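Local coordinates for endolysin B (Mycobacterium phage D29, PDB 3HC7), which hydrolyses the mycolic acid to arabinogalactan ester linkage of the mycobacterial cell wall, breaking down the outer membrane so that new phage can leave the host, at residues A[143-148]-A[187-192]; A[47-52]-A[81-86]; A[63-68]-A[101-106]; A[5-10]-A[74-79]; A[131-136]-A[161-166]. All blocks are in the same frame, centred on the assembly; numbering follows the deposited sequence.

Contact 1 (A[143-148]-A[187-192])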
# COMPACT_ATOMS: atom_id res chain seq x y z
N ILE A 143 -2.90 -9.01 -4.29
CA ILE A 143 -2.04 -9.92 -5.02
C ILE A 143 -0.90 -10.52 -4.16
O ILE A 143 -0.56 -11.70 -4.31
CB ILE A 143 -1.45 -9.22 -6.25
CG1 ILE A 143 -0.72 -10.23 -7.13
CG2 ILE A 143 -0.57 -8.06 -5.82
CD1 ILE A 143 -0.20 -9.64 -8.42
N LEU A 144 -0.32 -9.72 -3.27
CA LEU A 144 0.87 -10.15 -2.51
C LEU A 144 0.59 -11.30 -1.56
O LEU A 144 -0.44 -11.32 -0.90
CB LEU A 144 1.47 -8.98 -1.73
CG LEU A 144 2.11 -7.85 -2.53
CD1 LEU A 144 2.48 -6.71 -1.61
CD2 LEU A 144 3.35 -8.33 -3.29
N GLU A 145 1.51 -12.26 -1.47
CA GLU A 145 1.33 -13.44 -0.61
C GLU A 145 1.45 -13.09 0.88
O GLU A 145 0.87 -13.76 1.73
CB GLU A 145 2.35 -14.53 -0.97
CG GLU A 145 2.24 -15.07 -2.39
CD GLU A 145 3.56 -15.62 -2.91
OE1 GLU A 145 4.57 -14.88 -2.89
OE2 GLU A 145 3.59 -16.80 -3.35
N ASP A 146 2.22 -12.06 1.18
CA ASP A 146 2.33 -11.52 2.52
C ASP A 146 1.27 -10.42 2.67
O ASP A 146 1.55 -9.25 2.49
CB ASP A 146 3.73 -10.93 2.72
CG ASP A 146 3.97 -10.44 4.14
OD1 ASP A 146 3.45 -11.06 5.09
OD2 ASP A 146 4.71 -9.44 4.30
N ARG A 147 0.04 -10.82 2.97
CA ARG A 147 -1.06 -9.87 3.02
C ARG A 147 -1.66 -9.80 4.42
O ARG A 147 -1.35 -10.62 5.29
CB ARG A 147 -2.14 -10.24 1.99
CG ARG A 147 -2.83 -11.57 2.27
CD ARG A 147 -3.98 -11.84 1.30
NE ARG A 147 -3.52 -11.95 -0.09
CZ ARG A 147 -3.05 -13.07 -0.64
NH1 ARG A 147 -2.99 -14.17 0.09
NH2 ARG A 147 -2.65 -13.08 -1.91
N LEU A 148 -2.51 -8.80 4.64
CA LEU A 148 -3.09 -8.59 5.95
C LEU A 148 -4.09 -9.70 6.27
O LEU A 148 -4.70 -10.28 5.37
CB LEU A 148 -3.75 -7.21 6.02
CG LEU A 148 -2.75 -6.07 5.84
CD1 LEU A 148 -3.44 -4.77 5.49
CD2 LEU A 148 -1.87 -5.91 7.08
N VAL A 187 7.53 -8.78 -10.34
CA VAL A 187 7.88 -7.39 -10.62
C VAL A 187 7.81 -6.51 -9.37
O VAL A 187 8.71 -5.72 -9.07
CB VAL A 187 6.99 -6.81 -11.75
CG1 VAL A 187 7.03 -5.31 -11.76
CG2 VAL A 187 7.45 -7.35 -13.08
N MET A 188 6.74 -6.68 -8.60
CA MET A 188 6.59 -5.90 -7.38
C MET A 188 7.62 -6.22 -6.28
O MET A 188 7.98 -5.33 -5.50
CB MET A 188 5.18 -6.04 -6.85
CG MET A 188 4.15 -5.30 -7.68
SD MET A 188 2.50 -5.59 -7.05
CE MET A 188 2.81 -5.55 -5.30
N LYS A 189 8.10 -7.46 -6.22
CA LYS A 189 9.05 -7.87 -5.17
C LYS A 189 10.53 -7.78 -5.56
O LYS A 189 11.41 -7.91 -4.71
CB LYS A 189 8.75 -9.30 -4.73
CG LYS A 189 7.37 -9.48 -4.12
CD LYS A 189 6.92 -10.92 -4.21
CE LYS A 189 7.85 -11.86 -3.46
NZ LYS A 189 7.32 -13.26 -3.49
N ALA A 190 10.82 -7.58 -6.85
CA ALA A 190 12.18 -7.69 -7.35
C ALA A 190 13.08 -6.55 -6.87
O ALA A 190 12.62 -5.43 -6.67
CB ALA A 190 12.17 -7.75 -8.88
N SER A 191 14.37 -6.84 -6.72
CA SER A 191 15.37 -5.83 -6.39
C SER A 191 15.82 -5.07 -7.64
O SER A 191 16.42 -4.00 -7.55
CB SER A 191 16.58 -6.49 -5.73
OG SER A 191 17.13 -7.49 -6.57
N GLY A 192 15.51 -5.64 -8.81
CA GLY A 192 15.94 -5.13 -10.11
C GLY A 192 15.66 -6.21 -11.15
O GLY A 192 15.23 -7.30 -10.79
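Met188 reaches from the end of helix 179-189 to Ile143 and Leu144 of the loop 143-148. Its CB already points at the loop. CG stands anti to the carbonyl carbon, and the chain runs on extended to the sulphur. SD meets the branch methyl CG2 of Ile143 at 4.1 Å. The last torsion bends the chain (chi3 39°) and turns CE onto the end of Leu144. There CE lies 3.5 Å from Leu144 CD2, closer than usual for two carbons, and 3.7 Å from Leu144 CG. The two side chains cross obliquely, and both are buried.

The next residue on each side carries the polar part. Lys189 NZ and Glu145 OE1 form a salt bridge of 3.2 Å where both side chains are exposed. The hydrogen bond within it is weak. Glu145 OE1 also has a long, weak ion pair with Arg185, one turn back on the same helix. Arg185 NH1 also bonds to the carbonyl O of Ile143.

Helix 83-96 packs on the apolar part, where Ile86 touches both Leu144 and Met188. The contact therefore joins the loop after strand 140-141 to the C-terminal end of helix 179-189, with helix 83-96 beside it.

Contact 2 (A[47-52]-A[81-86]); sequences FPMWPS and YSQGAI
Met49 and Gln83 slide past each other in opposite directions, so that Met49 CG comes to lie beside the Gln83 amide, 3.6 Å from NE2. Gln83 is extended, with CG anti to the backbone N (chi1 177°). Its OE1 is modelled very close to Ser52 OG. Ser52 is the donor of that bond, but the length is doubtful because OE1 is crowded in the model. The buried amide N of Gln83 has two acceptors, Ala45 O and Thr12 OG1.

Trp50 and Ile86 meet differently. They cross at a slant, and the far end of the indole, at CZ3, lies 3.6 Å from Ile86 CG2. Met49 SD touches the other branch of Ile86, 4.3 Å from CD1.

Ser82, the active-site serine, precedes Gln83 at the N-cap of helix 83-96. Its strained backbone (phi 51°, psi -118°) fits the nucleophile elbow of alpha/beta hydrolases. The contact thus sets the N-terminal part of helix 50-70 and the residues leading into it against the first turn of helix 83-96, just beyond strand 76-81.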
# COMPACT_ATOMS: atom_id res chain seq x y z
N PHE A 47 9.61 0.99 -10.44
CA PHE A 47 10.51 -0.16 -10.57
C PHE A 47 11.97 0.22 -10.48
O PHE A 47 12.41 1.12 -11.19
CB PHE A 47 10.29 -0.92 -11.88
CG PHE A 47 11.08 -2.20 -11.95
CD1 PHE A 47 10.59 -3.35 -11.36
CD2 PHE A 47 12.32 -2.23 -12.56
CE1 PHE A 47 11.32 -4.54 -11.40
CE2 PHE A 47 13.06 -3.41 -12.60
CZ PHE A 47 12.56 -4.56 -12.01
N PRO A 48 12.74 -0.48 -9.62
CA PRO A 48 12.25 -1.57 -8.77
C PRO A 48 11.43 -1.02 -7.61
O PRO A 48 11.85 -0.06 -6.96
CB PRO A 48 13.53 -2.21 -8.23
CG PRO A 48 14.52 -1.10 -8.23
CD PRO A 48 14.15 -0.16 -9.37
N MET A 49 10.28 -1.62 -7.36
CA MET A 49 9.39 -1.13 -6.32
C MET A 49 9.79 -1.58 -4.91
O MET A 49 9.79 -0.77 -3.99
CB MET A 49 7.96 -1.59 -6.61
CG MET A 49 6.92 -1.02 -5.65
SD MET A 49 5.25 -1.55 -6.09
CE MET A 49 5.07 -0.72 -7.68
N TRP A 50 10.14 -2.85 -4.74
CA TRP A 50 10.36 -3.32 -3.37
C TRP A 50 11.43 -2.53 -2.59
O TRP A 50 11.21 -2.21 -1.43
CB TRP A 50 10.58 -4.84 -3.27
CG TRP A 50 10.23 -5.28 -1.87
CD1 TRP A 50 11.10 -5.53 -0.85
CD2 TRP A 50 8.91 -5.45 -1.33
NE1 TRP A 50 10.40 -5.87 0.29
CE2 TRP A 50 9.06 -5.83 0.02
CE3 TRP A 50 7.62 -5.34 -1.86
CZ2 TRP A 50 7.96 -6.09 0.85
CZ3 TRP A 50 6.53 -5.59 -1.04
CH2 TRP A 50 6.71 -5.96 0.31
N PRO A 51 12.57 -2.21 -3.23
CA PRO A 51 13.52 -1.36 -2.49
C PRO A 51 12.90 -0.03 -2.12
O PRO A 51 13.26 0.55 -1.10
CB PRO A 51 14.65 -1.13 -3.50
CG PRO A 51 14.57 -2.33 -4.43
CD PRO A 51 13.09 -2.62 -4.54
N SER A 52 11.98 0.45 -2.95
CA SER A 52 11.28 1.69 -2.63
C SER A 52 10.42 1.48 -1.38
O SER A 52 10.45 2.28 -0.46
CB SER A 52 10.44 2.17 -3.81
OG SER A 52 9.81 3.41 -3.52
N TYR A 81 -1.59 4.77 0.04
CA TYR A 81 -2.21 4.49 -1.25
C TYR A 81 -1.24 3.71 -2.13
O TYR A 81 -0.07 4.08 -2.25
CB TYR A 81 -2.60 5.82 -1.91
CG TYR A 81 -2.98 5.75 -3.38
CD1 TYR A 81 -3.85 4.77 -3.85
CD2 TYR A 81 -2.52 6.70 -4.27
CE1 TYR A 81 -4.21 4.73 -5.18
CE2 TYR A 81 -2.87 6.67 -5.61
CZ TYR A 81 -3.72 5.68 -6.06
OH TYR A 81 -4.07 5.65 -7.39
N SER A 82 -1.74 2.62 -2.72
CA SER A 82 -0.98 1.75 -3.63
C SER A 82 0.37 1.31 -3.06
O SER A 82 0.39 0.62 -2.05
CB SER A 82 -0.90 2.33 -5.07
OG SER A 82 0.22 3.16 -5.30
N GLN A 83 1.50 1.66 -3.68
CA GLN A 83 2.77 1.31 -3.05
C GLN A 83 2.77 1.79 -1.59
O GLN A 83 3.33 1.14 -0.70
CB GLN A 83 3.96 1.91 -3.81
CG GLN A 83 5.30 1.62 -3.15
CD GLN A 83 6.49 2.17 -3.95
OE1 GLN A 83 7.59 2.29 -3.42
NE2 GLN A 83 6.26 2.50 -5.21
N GLY A 84 2.11 2.92 -1.35
CA GLY A 84 1.98 3.47 -0.01
C GLY A 84 1.20 2.56 0.91
O GLY A 84 1.45 2.53 2.12
N ALA A 85 0.24 1.83 0.35
CA ALA A 85 -0.56 0.88 1.12
C ALA A 85 0.31 -0.31 1.54
O ALA A 85 0.14 -0.84 2.64
CB ALA A 85 -1.75 0.40 0.32
N ILE A 86 1.22 -0.72 0.67
CA ILE A 86 2.17 -1.77 1.05
C ILE A 86 3.03 -1.31 2.24
O ILE A 86 3.22 -2.07 3.19
CB ILE A 86 3.11 -2.18 -0.11
CG1 ILE A 86 2.32 -2.58 -1.35
CG2 ILE A 86 4.02 -3.33 0.32
CD1 ILE A 86 3.22 -2.84 -2.58

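Contact 3 (A[63-68]-A[101-106]); sequences QIELKL and GRLHRF
Glu65 and Arg102 form a two-pronged salt bridge. Arg102 NH2 bonds to Glu65 OE1 at 2.9 Å, on the syn side but tilted 27° out of the carboxylate plane. Arg102 NE bonds to Glu65 OE2, modelled at 2.4 Å, too short for its length to be trusted. The carboxylate and guanidinium planes are 57° apart. A water donates to Glu65 OE2 and accepts from Arg105 NH2, linking the second arginine to the same carboxylate.

Next to the charged pair the contact is apolar. Leu103 CD2 lies 3.5 Å from Glu65 CG, and Leu103 CD1 meets Ile64 CD1 at 4.0 Å. The Phe106 ring sits against the helix, with CE1 3.6 Å from Leu68 CB.

In this alpha/beta hydrolase fold, helix 50-70 packs on the parallel sheet, and residues 101-106 lie between helix 83-96 and strand 110-116. A type I turn from Gly101 to His104 leads into a 3-10 segment that carries Phe106. Further out, Arg105 NH1 makes a salt bridge to Asp69. Phe76 of the sheet touches both Leu68 and Phe106.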
# COMPACT_ATOMS: atom_id res chain seq x y z
N GLN A 63 9.45 7.67 12.07
CA GLN A 63 8.59 8.80 12.38
C GLN A 63 7.57 8.48 13.46
O GLN A 63 7.31 9.30 14.34
CB GLN A 63 7.87 9.28 11.11
CG GLN A 63 8.78 10.00 10.13
CD GLN A 63 9.27 11.33 10.69
OE1 GLN A 63 10.29 11.87 10.26
NE2 GLN A 63 8.53 11.87 11.66
N ILE A 64 6.99 7.28 13.40
CA ILE A 64 6.01 6.86 14.39
C ILE A 64 6.61 6.89 15.79
O ILE A 64 6.01 7.42 16.73
CB ILE A 64 5.46 5.46 14.09
CG1 ILE A 64 4.45 5.53 12.94
CG2 ILE A 64 4.81 4.88 15.34
CD1 ILE A 64 3.99 4.16 12.43
N GLU A 65 7.80 6.31 15.92
CA GLU A 65 8.53 6.32 17.19
C GLU A 65 8.76 7.74 17.67
O GLU A 65 8.56 8.04 18.85
CB GLU A 65 9.88 5.63 17.03
CG GLU A 65 9.80 4.14 16.94
CD GLU A 65 11.16 3.52 16.68
OE1 GLU A 65 12.09 4.27 16.33
OE2 GLU A 65 11.28 2.29 16.82
N LEU A 66 9.19 8.61 16.76
CA LEU A 66 9.49 9.98 17.14
C LEU A 66 8.27 10.68 17.72
O LEU A 66 8.23 11.01 18.91
CB LEU A 66 10.02 10.78 15.94
CG LEU A 66 11.39 10.35 15.42
CD1 LEU A 66 11.85 11.29 14.32
CD2 LEU A 66 12.39 10.34 16.56
N LYS A 67 7.27 10.90 16.88
CA LYS A 67 6.08 11.64 17.28
C LYS A 67 5.43 11.04 18.53
O LYS A 67 5.06 11.76 19.45
CB LYS A 67 5.08 11.68 16.13
CG LYS A 67 5.34 12.79 15.13
CD LYS A 67 6.79 12.86 14.69
CE LYS A 67 7.04 14.08 13.81
NZ LYS A 67 8.47 14.21 13.42
N LEU A 68 5.31 9.72 18.55
CA LEU A 68 4.59 9.04 19.62
C LEU A 68 5.35 8.94 20.94
O LEU A 68 4.75 8.87 22.01
CB LEU A 68 4.10 7.66 19.16
CG LEU A 68 2.67 7.66 18.61
CD1 LEU A 68 2.38 8.89 17.77
CD2 LEU A 68 2.39 6.40 17.82
N GLY A 101 7.13 -6.91 18.02
CA GLY A 101 7.36 -5.92 16.98
C GLY A 101 7.88 -4.63 17.58
O GLY A 101 7.50 -4.26 18.69
N ARG A 102 8.75 -3.95 16.84
CA ARG A 102 9.34 -2.69 17.28
C ARG A 102 8.31 -1.64 17.71
O ARG A 102 8.59 -0.81 18.57
CB ARG A 102 10.22 -2.12 16.16
CG ARG A 102 11.02 -0.88 16.52
CD ARG A 102 12.08 -0.61 15.46
NE ARG A 102 12.63 0.74 15.54
CZ ARG A 102 13.36 1.32 14.58
NH1 ARG A 102 13.62 0.66 13.46
NH2 ARG A 102 13.82 2.55 14.74
N LEU A 103 7.12 -1.68 17.11
CA LEU A 103 6.12 -0.67 17.40
C LEU A 103 4.93 -1.22 18.18
O LEU A 103 3.88 -0.58 18.27
CB LEU A 103 5.63 -0.01 16.11
CG LEU A 103 6.72 0.62 15.24
CD1 LEU A 103 6.13 1.14 13.94
CD2 LEU A 103 7.41 1.74 16.00
N HIS A 104 5.09 -2.42 18.73
CA HIS A 104 3.99 -3.12 19.36
C HIS A 104 3.45 -2.34 20.55
O HIS A 104 2.26 -2.39 20.83
CB HIS A 104 4.39 -4.53 19.78
CG HIS A 104 3.26 -5.33 20.35
ND1 HIS A 104 2.18 -5.73 19.60
CD2 HIS A 104 3.04 -5.80 21.60
CE1 HIS A 104 1.34 -6.41 20.36
NE2 HIS A 104 1.84 -6.47 21.58
N ARG A 105 4.34 -1.63 21.25
CA ARG A 105 3.93 -0.85 22.41
C ARG A 105 3.02 0.31 22.03
O ARG A 105 2.39 0.92 22.89
CB ARG A 105 5.16 -0.33 23.17
CG ARG A 105 6.01 0.65 22.38
CD ARG A 105 7.38 0.82 23.01
NE ARG A 105 8.29 1.58 22.16
CZ ARG A 105 8.45 2.89 22.22
NH1 ARG A 105 7.77 3.60 23.12
NH2 ARG A 105 9.30 3.51 21.40
N PHE A 106 2.94 0.63 20.74
CA PHE A 106 2.03 1.69 20.31
C PHE A 106 0.70 1.12 19.85
O PHE A 106 -0.20 1.86 19.47
CB PHE A 106 2.65 2.55 19.20
CG PHE A 106 3.94 3.21 19.57
CD1 PHE A 106 3.99 4.15 20.60
CD2 PHE A 106 5.11 2.91 18.89
CE1 PHE A 106 5.18 4.76 20.94
CE2 PHE A 106 6.31 3.52 19.23
CZ PHE A 106 6.34 4.44 20.26
O HOH W 1 10.69 1.74 19.20

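Contact 4 (A[5-10]-A[74-79]); sequences WLFTVH and ADFAMA
Trp5 and Phe76 open a run of parallel strand pairing that continues through Leu6 with Ala77, Phe7 with Met78 and Thr8 with Ala79. Five backbone hydrogen bonds cross between the strands. Trp5 N donates to Asp75 O, and Trp5 O accepts from Ala77 N at 2.9 Å. Phe7 repeats the pattern two residues on: its N gives to Ala77 O with an N-H...O angle of 171°, and its O takes Ala79 N at 2.8 Å. Val9 N gives to Ala79 O, and the pairing runs on to Tyr81. The carbonyl of Ala79 also receives a CA-H...O contact, with Thr8 CA 3.1 Å from Ala79 O.

The alternate residues of strand 5-9 use their backbone groups on the other neighbour. Leu6 bonds to Arg35 and Gln37, and Thr8 to Ile39. Thr8 OG1 is buried and is paired with Trp36 NE1.

On the face of Trp5, Phe7, Phe76 and Met78, the Phe7 and Phe76 side chains cross at about a right angle. Phe7 CE2 is 3.8 Å from Phe76 CD2. On the other face Leu6 CD1 meets Ala77 CB at 4.1 Å.

Strand 5-9 lies between strands 35-38 and 76-81 in the five-stranded parallel sheet. Helix 50-70 packs on the aromatic face through Leu60, Ile64, Lys67 and Leu68. Helix 22-27 packs on the Leu6 and Thr8 face, and strand 110-116 continues the sheet beyond 76-81.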
# COMPACT_ATOMS: atom_id res chain seq x y z
N TRP A 5 -1.79 11.97 15.76
CA TRP A 5 -0.92 12.05 14.59
C TRP A 5 -1.48 11.28 13.41
O TRP A 5 -2.08 10.22 13.58
CB TRP A 5 0.48 11.52 14.93
CG TRP A 5 1.30 12.54 15.62
CD1 TRP A 5 1.49 12.66 16.97
CD2 TRP A 5 2.02 13.61 15.01
NE1 TRP A 5 2.30 13.74 17.23
CE2 TRP A 5 2.63 14.34 16.04
CE3 TRP A 5 2.21 14.02 13.68
CZ2 TRP A 5 3.43 15.46 15.79
CZ3 TRP A 5 2.99 15.12 13.43
CH2 TRP A 5 3.59 15.83 14.48
N LEU A 6 -1.26 11.83 12.21
CA LEU A 6 -1.62 11.16 10.97
C LEU A 6 -0.37 10.97 10.11
O LEU A 6 0.30 11.94 9.74
CB LEU A 6 -2.68 11.96 10.21
CG LEU A 6 -3.05 11.43 8.82
CD1 LEU A 6 -3.59 10.02 8.91
CD2 LEU A 6 -4.05 12.36 8.13
N PHE A 7 -0.05 9.71 9.81
CA PHE A 7 1.09 9.38 8.98
C PHE A 7 0.60 8.95 7.61
O PHE A 7 -0.32 8.13 7.50
CB PHE A 7 1.92 8.26 9.61
CG PHE A 7 2.46 8.61 10.97
CD1 PHE A 7 3.65 9.30 11.11
CD2 PHE A 7 1.76 8.25 12.12
CE1 PHE A 7 4.14 9.62 12.36
CE2 PHE A 7 2.24 8.58 13.38
CZ PHE A 7 3.44 9.26 13.50
N THR A 8 1.20 9.49 6.56
CA THR A 8 0.73 9.24 5.21
C THR A 8 1.87 8.85 4.28
O THR A 8 2.97 9.40 4.34
CB THR A 8 0.01 10.48 4.61
OG1 THR A 8 0.91 11.59 4.62
CG2 THR A 8 -1.23 10.82 5.41
N VAL A 9 1.58 7.88 3.43
CA VAL A 9 2.55 7.39 2.46
C VAL A 9 1.92 7.40 1.08
O VAL A 9 0.95 6.68 0.82
CB VAL A 9 3.05 5.99 2.81
CG1 VAL A 9 4.22 5.60 1.91
CG2 VAL A 9 3.46 5.93 4.27
N HIS A 10 2.48 8.23 0.20
CA HIS A 10 2.00 8.35 -1.17
C HIS A 10 2.08 7.07 -1.99
O HIS A 10 2.80 6.13 -1.64
CB HIS A 10 2.77 9.46 -1.90
CG HIS A 10 2.21 10.83 -1.67
ND1 HIS A 10 1.01 11.24 -2.21
CD2 HIS A 10 2.69 11.89 -0.98
CE1 HIS A 10 0.78 12.49 -1.87
NE2 HIS A 10 1.78 12.91 -1.12
N ALA A 74 -0.82 10.98 22.78
CA ALA A 74 -1.28 11.13 21.40
C ALA A 74 -1.54 9.78 20.77
O ALA A 74 -0.66 8.91 20.75
CB ALA A 74 -0.24 11.89 20.58
N ASP A 75 -2.77 9.59 20.28
CA ASP A 75 -3.09 8.40 19.52
C ASP A 75 -2.65 8.66 18.09
O ASP A 75 -2.16 9.75 17.79
CB ASP A 75 -4.59 8.11 19.58
CG ASP A 75 -5.03 7.61 20.94
OD1 ASP A 75 -4.17 7.09 21.69
OD2 ASP A 75 -6.23 7.73 21.26
N PHE A 76 -2.79 7.68 17.21
CA PHE A 76 -2.40 7.92 15.81
C PHE A 76 -3.22 7.14 14.80
O PHE A 76 -3.99 6.24 15.15
CB PHE A 76 -0.90 7.68 15.59
CG PHE A 76 -0.49 6.23 15.58
CD1 PHE A 76 -0.58 5.46 16.73
CD2 PHE A 76 0.01 5.64 14.42
CE1 PHE A 76 -0.20 4.12 16.74
CE2 PHE A 76 0.40 4.30 14.41
CZ PHE A 76 0.29 3.54 15.57
N ALA A 77 -3.04 7.52 13.54
CA ALA A 77 -3.70 6.87 12.41
C ALA A 77 -2.71 6.81 11.26
O ALA A 77 -1.73 7.56 11.23
CB ALA A 77 -4.95 7.66 12.01
N MET A 78 -2.94 5.91 10.31
CA MET A 78 -2.07 5.80 9.15
C MET A 78 -2.90 5.72 7.87
O MET A 78 -4.01 5.21 7.87
CB MET A 78 -1.17 4.57 9.26
CG MET A 78 -0.19 4.59 10.43
SD MET A 78 0.88 3.13 10.44
CE MET A 78 -0.34 1.83 10.62
N ALA A 79 -2.33 6.24 6.79
CA ALA A 79 -3.02 6.24 5.50
C ALA A 79 -2.02 6.08 4.37
O ALA A 79 -1.07 6.86 4.24
CB ALA A 79 -3.81 7.53 5.32

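Contact 5 (A[131-136]-A[161-166])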
# COMPACT_ATOMS: atom_id res chain seq x y z
N TRP A 131 -18.35 6.43 -5.09
CA TRP A 131 -17.90 7.10 -6.30
C TRP A 131 -18.39 6.31 -7.51
O TRP A 131 -19.39 5.60 -7.42
CB TRP A 131 -16.38 7.22 -6.28
CG TRP A 131 -15.79 8.09 -7.34
CD1 TRP A 131 -16.28 9.28 -7.79
CD2 TRP A 131 -14.58 7.85 -8.07
NE1 TRP A 131 -15.45 9.79 -8.77
CE2 TRP A 131 -14.40 8.93 -8.96
CE3 TRP A 131 -13.63 6.82 -8.06
CZ2 TRP A 131 -13.31 9.01 -9.83
CZ3 TRP A 131 -12.55 6.90 -8.93
CH2 TRP A 131 -12.40 7.98 -9.80
N ILE A 132 -17.68 6.42 -8.62
CA ILE A 132 -18.16 5.85 -9.88
C ILE A 132 -17.71 4.41 -10.10
O ILE A 132 -18.02 3.81 -11.13
CB ILE A 132 -17.74 6.73 -11.08
CG1 ILE A 132 -16.23 6.68 -11.29
CG2 ILE A 132 -18.21 8.16 -10.88
CD1 ILE A 132 -15.76 7.47 -12.50
N HIS A 133 -17.01 3.85 -9.13
CA HIS A 133 -16.51 2.48 -9.25
C HIS A 133 -17.07 1.53 -8.19
O HIS A 133 -17.20 1.89 -7.02
CB HIS A 133 -14.98 2.46 -9.23
CG HIS A 133 -14.36 2.90 -10.53
ND1 HIS A 133 -14.33 2.09 -11.64
CD2 HIS A 133 -13.78 4.07 -10.89
CE1 HIS A 133 -13.74 2.73 -12.63
NE2 HIS A 133 -13.40 3.94 -12.21
N PRO A 134 -17.39 0.30 -8.62
CA PRO A 134 -17.94 -0.74 -7.73
C PRO A 134 -16.88 -1.28 -6.79
O PRO A 134 -15.76 -1.55 -7.21
CB PRO A 134 -18.38 -1.82 -8.71
CG PRO A 134 -17.51 -1.64 -9.91
CD PRO A 134 -17.13 -0.20 -9.98
N VAL A 135 -17.23 -1.44 -5.52
CA VAL A 135 -16.30 -1.98 -4.54
C VAL A 135 -15.82 -3.36 -4.99
O VAL A 135 -16.53 -4.06 -5.71
CB VAL A 135 -16.95 -2.07 -3.14
CG1 VAL A 135 -18.08 -3.09 -3.16
CG2 VAL A 135 -15.91 -2.41 -2.09
N ALA A 136 -14.61 -3.73 -4.58
CA ALA A 136 -14.03 -5.02 -4.93
C ALA A 136 -14.89 -6.18 -4.41
O ALA A 136 -15.43 -6.11 -3.31
CB ALA A 136 -12.62 -5.12 -4.38
N TYR A 161 -10.22 0.70 0.90
CA TYR A 161 -10.97 1.07 -0.30
C TYR A 161 -10.37 0.43 -1.54
O TYR A 161 -9.23 0.68 -1.85
CB TYR A 161 -10.93 2.58 -0.46
CG TYR A 161 -11.53 3.37 0.69
CD1 TYR A 161 -12.88 3.35 0.95
CD2 TYR A 161 -10.74 4.16 1.47
CE1 TYR A 161 -13.43 4.08 1.98
CE2 TYR A 161 -11.27 4.87 2.50
CZ TYR A 161 -12.61 4.83 2.75
OH TYR A 161 -13.12 5.57 3.76
N ALA A 162 -11.15 -0.38 -2.23
CA ALA A 162 -10.65 -1.17 -3.34
C ALA A 162 -11.72 -1.34 -4.39
O ALA A 162 -12.85 -1.69 -4.08
CB ALA A 162 -10.17 -2.53 -2.84
N HIS A 163 -11.36 -1.07 -5.65
CA HIS A 163 -12.28 -1.20 -6.77
C HIS A 163 -11.97 -2.45 -7.57
O HIS A 163 -10.80 -2.78 -7.77
CB HIS A 163 -12.14 -0.01 -7.74
CG HIS A 163 -12.49 1.31 -7.15
ND1 HIS A 163 -11.84 2.47 -7.51
CD2 HIS A 163 -13.41 1.67 -6.22
CE1 HIS A 163 -12.35 3.49 -6.83
NE2 HIS A 163 -13.30 3.03 -6.04
N ASP A 164 -13.00 -3.13 -8.04
CA ASP A 164 -12.76 -4.14 -9.06
C ASP A 164 -12.29 -3.40 -10.31
O ASP A 164 -12.82 -2.35 -10.67
CB ASP A 164 -13.99 -5.00 -9.33
CG ASP A 164 -13.88 -6.39 -8.70
OD1 ASP A 164 -12.86 -7.06 -8.96
OD2 ASP A 164 -14.79 -6.80 -7.94
N GLY A 165 -11.27 -3.94 -10.96
CA GLY A 165 -10.61 -3.23 -12.04
C GLY A 165 -9.22 -2.85 -11.58
O GLY A 165 -8.29 -2.76 -12.38
N ASP A 166 -9.09 -2.63 -10.27
CA ASP A 166 -7.79 -2.46 -9.65
C ASP A 166 -7.28 -3.85 -9.28
O ASP A 166 -7.47 -4.32 -8.16
CB ASP A 166 -7.91 -1.57 -8.40
CG ASP A 166 -6.56 -1.09 -7.90
OD1 ASP A 166 -5.52 -1.52 -8.46
OD2 ASP A 166 -6.53 -0.28 -6.94
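Two loops pair here through backbone bonds at Pro134 to Ala136 and through the aromatic rings of Trp131, His133 and His163. One follows strand 110-116; the other leaves strand 157-161 and leads to Asp166, the inferred active-site acid. Ala136 N donates to Ala162 O at 2.7 Å, and Asp164 N to Pro134 O at 3.3 Å. They flank a single bridge between Val135 and His163.

His133 CB sits over the centre of the His163 ring, 3.4 Å from the centroid, in a CH-pi contact. The two imidazole planes are 31° apart. From another direction Trp131 CE3 comes to 3.8 Å from His163 CE1.

The His163 ring also stacks on Tyr242, whose OH bonds to Asp166 OD2. A type II turn from His163 to Asp166 has Gly165 at a position suited to glycine. Both nitrogens of His163 are engaged, NE2 with Asp129 OD1 and ND1 with Pro239 O. Both partners are acceptors, so His163 is probably protonated on both nitrogens, with Asp129 balancing the charge.

Contacts 2 and 4 are mostly buried. Contacts 1 and 3 combine a buried apolar part with a salt bridge nearer the surface, and contact 5 is only partly buried. Contacts 2 and 3 use opposite ends of helix 50-70, with centres about 21 Å apart. Contact 4 packs against the same helix and touches contact 3 through Phe7 and Phe76. It is also joined to contact 2 through strand 76-81, which leads to Ser82. Contacts 1 and 2 touch where Trp50 packs on the carbonyl O of Met188. The sheet pairing of contact 4 rests on regular backbone bonds, whereas contact 5 joins loops by two such bonds and a ring cluster in the loop that carries Asp166.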